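PDB 3QO6: protease Do-like 1, chloroplastic from Arabidopsis thaliana, which acts as a serine protease that is required at high temperature and may degrade damaged proteins in the chloroplast. Local coordinates for residues Pro28-Gln40 and Leu48-Trp60. Sequence-based numbering, arbitrary orientation.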
loop_
_atom_site.group_PDB
_atom_site.type_symbol
_atom_site.label_atom_id
_atom_site.label_comp_id
_atom_site.label_asym_id
_atom_site.label_seq_id
_atom_site.Cartn_x
_atom_site.Cartn_y
_atom_site.Cartn_z
ATOM N N PRO B 28 11.569 -14.049 -39.687
ATOM C CA PRO B 28 10.839 -13.310 -40.722
ATOM C C PRO B 28 9.336 -13.541 -40.641
ATOM O O PRO B 28 8.561 -12.641 -40.936
ATOM C CB PRO B 28 11.438 -13.850 -42.008
ATOM C CG PRO B 28 12.859 -14.082 -41.619
ATOM C CD PRO B 28 12.679 -14.803 -40.299
ATOM N N SER B 29 8.920 -14.736 -40.232
ATOM C CA SER B 29 7.496 -15.029 -40.102
ATOM C C SER B 29 6.829 -14.342 -38.913
ATOM O O SER B 29 5.601 -14.349 -38.793
ATOM C CB SER B 29 7.268 -16.527 -39.936
ATOM O OG SER B 29 7.683 -17.231 -41.075
ATOM N N VAL B 30 7.613 -13.752 -38.025
ATOM C CA VAL B 30 7.010 -13.142 -36.839
ATOM C C VAL B 30 6.729 -11.674 -37.078
ATOM O O VAL B 30 7.478 -11.024 -37.789
ATOM C CB VAL B 30 7.927 -13.377 -35.550
ATOM C CG1 VAL B 30 7.392 -12.642 -34.351
ATOM C CG2 VAL B 30 7.969 -14.875 -35.219
ATOM N N VAL B 31 5.645 -11.165 -36.488
ATOM C CA VAL B 31 5.263 -9.764 -36.650
ATOM C C VAL B 31 4.950 -9.074 -35.318
ATOM O O VAL B 31 4.664 -9.756 -34.316
ATOM C CB VAL B 31 4.007 -9.620 -37.566
ATOM C CG1 VAL B 31 4.216 -10.421 -38.846
ATOM C CG2 VAL B 31 2.725 -10.066 -36.816
ATOM N N TYR B 32 5.004 -7.731 -35.322
ATOM C CA TYR B 32 4.703 -6.914 -34.148
ATOM C C TYR B 32 3.265 -6.367 -34.348
ATOM O O TYR B 32 2.915 -5.954 -35.434
ATOM C CB TYR B 32 5.736 -5.786 -34.060
ATOM C CG TYR B 32 5.816 -5.040 -32.725
ATOM C CD1 TYR B 32 7.033 -4.947 -32.021
ATOM C CD2 TYR B 32 4.701 -4.370 -32.195
ATOM C CE1 TYR B 32 7.138 -4.200 -30.824
ATOM C CE2 TYR B 32 4.787 -3.623 -31.006
ATOM C CZ TYR B 32 6.005 -3.538 -30.322
ATOM O OH TYR B 32 6.077 -2.813 -29.140
ATOM N N ILE B 33 2.427 -6.374 -33.317
ATOM C CA ILE B 33 1.055 -5.885 -33.446
ATOM C C ILE B 33 0.750 -4.673 -32.559
ATOM O O ILE B 33 0.929 -4.739 -31.354
ATOM C CB ILE B 33 0.053 -7.024 -33.077
ATOM C CG1 ILE B 33 0.024 -8.073 -34.202
ATOM C CG2 ILE B 33 -1.350 -6.444 -32.764
ATOM C CD1 ILE B 33 -0.954 -9.244 -33.946
ATOM N N THR B 34 0.270 -3.567 -33.125
ATOM C CA THR B 34 -0.057 -2.423 -32.256
ATOM C C THR B 34 -1.537 -2.077 -32.126
ATOM O O THR B 34 -2.219 -1.782 -33.105
ATOM C CB THR B 34 0.647 -1.136 -32.658
ATOM O OG1 THR B 34 1.888 -1.447 -33.303
ATOM C CG2 THR B 34 0.902 -0.285 -31.394
ATOM N N ASN B 35 -1.982 -2.091 -30.873
ATOM C CA ASN B 35 -3.350 -1.816 -30.441
ATOM C C ASN B 35 -3.516 -0.311 -30.164
ATOM O O ASN B 35 -3.361 0.105 -29.017
ATOM C CB ASN B 35 -3.575 -2.621 -29.145
ATOM C CG ASN B 35 -5.019 -2.605 -28.650
ATOM O OD1 ASN B 35 -5.638 -1.541 -28.506
ATOM N ND2 ASN B 35 -5.555 -3.797 -28.356
ATOM N N LEU B 36 -3.817 0.502 -31.181
ATOM C CA LEU B 36 -3.976 1.957 -30.972
ATOM C C LEU B 36 -5.324 2.357 -30.375
ATOM O O LEU B 36 -6.374 1.969 -30.888
ATOM C CB LEU B 36 -3.803 2.725 -32.285
ATOM C CG LEU B 36 -2.435 2.730 -32.959
ATOM C CD1 LEU B 36 -1.900 1.305 -33.066
ATOM C CD2 LEU B 36 -2.575 3.386 -34.347
ATOM N N ALA B 37 -5.304 3.132 -29.293
ATOM C CA ALA B 37 -6.554 3.575 -28.672
ATOM C C ALA B 37 -6.763 5.069 -28.908
ATOM O O ALA B 37 -5.821 5.827 -29.185
ATOM C CB ALA B 37 -6.566 3.267 -27.176
ATOM N N VAL B 38 -8.015 5.483 -28.798
ATOM C CA VAL B 38 -8.367 6.867 -29.028
ATOM C C VAL B 38 -8.122 7.744 -27.812
ATOM O O VAL B 38 -8.571 7.440 -26.710
ATOM C CB VAL B 38 -9.848 6.991 -29.448
ATOM C CG1 VAL B 38 -10.214 8.441 -29.621
ATOM C CG2 VAL B 38 -10.094 6.226 -30.746
ATOM N N ARG B 39 -7.399 8.836 -28.026
ATOM C CA ARG B 39 -7.109 9.784 -26.961
ATOM C C ARG B 39 -7.373 11.201 -27.485
ATOM O O ARG B 39 -7.291 11.457 -28.685
ATOM C CB ARG B 39 -5.658 9.624 -26.498
ATOM C CG ARG B 39 -5.358 8.274 -25.821
ATOM C CD ARG B 39 -6.024 8.150 -24.439
ATOM N NE ARG B 39 -5.717 6.883 -23.763
ATOM C CZ ARG B 39 -6.339 5.723 -23.990
ATOM N NH1 ARG B 39 -7.314 5.651 -24.884
ATOM N NH2 ARG B 39 -5.993 4.626 -23.318
ATOM N N GLN B 40 -7.701 12.120 -26.586
ATOM C CA GLN B 40 -7.991 13.489 -26.982
ATOM C C GLN B 40 -6.819 14.443 -26.979
ATOM O O GLN B 40 -5.856 14.270 -26.236
ATOM C CB GLN B 40 -9.068 14.088 -26.087
ATOM C CG GLN B 40 -10.468 13.954 -26.612
ATOM C CD GLN B 40 -11.267 15.219 -26.383
ATOM O OE1 GLN B 40 -11.218 15.811 -25.300
ATOM N NE2 GLN B 40 -12.013 15.644 -27.402
ATOM N N LEU B 48 -6.526 11.620 -31.530
ATOM C CA LEU B 48 -5.219 11.114 -31.929
ATOM C C LEU B 48 -5.218 9.616 -31.615
ATOM O O LEU B 48 -5.801 9.181 -30.614
ATOM C CB LEU B 48 -4.098 11.791 -31.143
ATOM C CG LEU B 48 -4.233 13.287 -30.870
ATOM C CD1 LEU B 48 -5.111 13.473 -29.635
ATOM C CD2 LEU B 48 -2.863 13.914 -30.640
ATOM N N GLU B 49 -4.597 8.823 -32.485
ATOM C CA GLU B 49 -4.506 7.382 -32.244
ATOM C C GLU B 49 -3.228 7.174 -31.420
ATOM O O GLU B 49 -2.165 7.726 -31.738
ATOM C CB GLU B 49 -4.426 6.608 -33.566
ATOM C CG GLU B 49 -5.743 6.506 -34.347
ATOM C CD GLU B 49 -6.607 5.316 -33.927
ATOM O OE1 GLU B 49 -7.272 5.382 -32.865
ATOM O OE2 GLU B 49 -6.612 4.307 -34.672
ATOM N N VAL B 50 -3.322 6.389 -30.355
ATOM C CA VAL B 50 -2.151 6.195 -29.519
ATOM C C VAL B 50 -2.099 4.837 -28.820
ATOM O O VAL B 50 -3.017 4.475 -28.070
ATOM C CB VAL B 50 -2.055 7.371 -28.507
ATOM C CG1 VAL B 50 -1.687 6.880 -27.113
ATOM C CG2 VAL B 50 -1.032 8.380 -29.024
ATOM N N PRO B 51 -1.011 4.067 -29.070
ATOM C CA PRO B 51 -0.732 2.727 -28.525
ATOM C C PRO B 51 -1.068 2.511 -27.046
ATOM O O PRO B 51 -0.581 3.228 -26.175
ATOM C CB PRO B 51 0.756 2.553 -28.808
ATOM C CG PRO B 51 0.913 3.235 -30.108
ATOM C CD PRO B 51 0.096 4.502 -29.947
ATOM N N GLN B 52 -1.919 1.530 -26.769
ATOM C CA GLN B 52 -2.276 1.200 -25.389
ATOM C C GLN B 52 -1.820 -0.239 -25.117
ATOM O O GLN B 52 -1.907 -0.720 -23.986
ATOM C CB GLN B 52 -3.792 1.309 -25.156
ATOM C CG GLN B 52 -4.617 0.257 -25.895
ATOM C CD GLN B 52 -6.084 0.262 -25.505
ATOM O OE1 GLN B 52 -6.876 -0.513 -26.041
ATOM N NE2 GLN B 52 -6.456 1.135 -24.567
ATOM N N GLY B 53 -1.337 -0.913 -26.169
ATOM C CA GLY B 53 -0.873 -2.288 -26.060
ATOM C C GLY B 53 0.149 -2.685 -27.121
ATOM O O GLY B 53 0.305 -2.022 -28.151
ATOM N N SER B 54 0.861 -3.773 -26.854
ATOM C CA SER B 54 1.871 -4.306 -27.768
ATOM C C SER B 54 1.846 -5.849 -27.679
ATOM O O SER B 54 1.762 -6.434 -26.586
ATOM C CB SER B 54 3.263 -3.763 -27.400
ATOM O OG SER B 54 4.302 -4.453 -28.079
ATOM N N GLY B 55 1.898 -6.500 -28.835
ATOM C CA GLY B 55 1.882 -7.946 -28.867
ATOM C C GLY B 55 2.523 -8.479 -30.135
ATOM O O GLY B 55 3.106 -7.711 -30.918
ATOM N N SER B 56 2.457 -9.795 -30.328
ATOM C CA SER B 56 3.023 -10.370 -31.535
ATOM C C SER B 56 2.061 -11.289 -32.244
ATOM O O SER B 56 0.917 -11.484 -31.808
ATOM C CB SER B 56 4.338 -11.115 -31.251
ATOM O OG SER B 56 4.436 -11.466 -29.895
ATOM N N GLY B 57 2.550 -11.822 -33.356
ATOM C CA GLY B 57 1.796 -12.741 -34.181
ATOM C C GLY B 57 2.746 -13.284 -35.226
ATOM O O GLY B 57 3.926 -12.912 -35.281
ATOM N N PHE B 58 2.245 -14.178 -36.059
ATOM C CA PHE B 58 3.060 -14.750 -37.106
ATOM C C PHE B 58 2.227 -14.811 -38.373
ATOM O O PHE B 58 1.015 -14.718 -38.322
ATOM C CB PHE B 58 3.558 -16.144 -36.696
ATOM C CG PHE B 58 2.519 -16.985 -36.020
ATOM C CD1 PHE B 58 2.178 -16.756 -34.692
ATOM C CD2 PHE B 58 1.859 -18.007 -36.720
ATOM C CE1 PHE B 58 1.188 -17.534 -34.070
ATOM C CE2 PHE B 58 0.869 -18.792 -36.109
ATOM C CZ PHE B 58 0.532 -18.559 -34.796
ATOM N N VAL B 59 2.890 -14.939 -39.511
ATOM C CA VAL B 59 2.212 -15.013 -40.796
ATOM C C VAL B 59 1.686 -16.419 -40.991
ATOM O O VAL B 59 2.442 -17.404 -40.892
ATOM C CB VAL B 59 3.187 -14.692 -41.933
ATOM C CG1 VAL B 59 2.748 -15.342 -43.209
ATOM C CG2 VAL B 59 3.272 -13.207 -42.115
ATOM N N TRP B 60 0.398 -16.523 -41.286
ATOM C CA TRP B 60 -0.171 -17.833 -41.478
ATOM C C TRP B 60 -0.153 -18.336 -42.902
ATOM O O TRP B 60 0.003 -19.531 -43.128
ATOM C CB TRP B 60 -1.588 -17.864 -40.963
ATOM C CG TRP B 60 -2.151 -19.210 -41.032
ATOM C CD1 TRP B 60 -3.029 -19.672 -41.954
ATOM C CD2 TRP B 60 -1.904 -20.296 -40.121
ATOM N NE1 TRP B 60 -3.360 -20.979 -41.678
ATOM C CE2 TRP B 60 -2.683 -21.391 -40.560
ATOM C CE3 TRP B 60 -1.103 -20.453 -38.972
ATOM C CZ2 TRP B 60 -2.690 -22.635 -39.888
ATOM C CZ3 TRP B 60 -1.114 -21.693 -38.305
ATOM C CH2 TRP B 60 -1.903 -22.764 -38.770
#
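S54 OG donates a short hydrogen bond, 2.6 Å, to Y32 OH. With CG anti to the backbone N (chi1 -165°), the Y32 ring leans over strand 48-60, and its CE2 lies 3.1 Å from S54 OG, an oblique approach. A leucine in place of Y32 would probably leave the S54 hydroxyl without this partner and open a gap. G55 O takes the I33 amide at 2.8 Å, the donor well above the carbonyl plane. I33 CD1 passes 3.6 Å from S56 O, and with V31 CG2 it lies so near G57 that a side chain there would be crowded. The two strands form an antiparallel beta hairpin in the N-terminal barrel of a chymotrypsin-like fold; G55 lies near the predicted charge-relay S180. Between I33-G55 and L36-P51 strand 48-60 carries one residue more than its partner, a beta bulge around Q52, whose backbone N donates to N35 O at 3.0 Å, while N35 ND2 bonds to V72 and R74 carbonyls. L36 CD2 packs 3.8 Å from E49 CB, and E49 OE1 bonds to S77. R39 CG, anti to the carbonyl carbon (chi1 -66°), lies 4.1 Å from V50 CG1; the chain then bends, and NH1 bonds to V38 O.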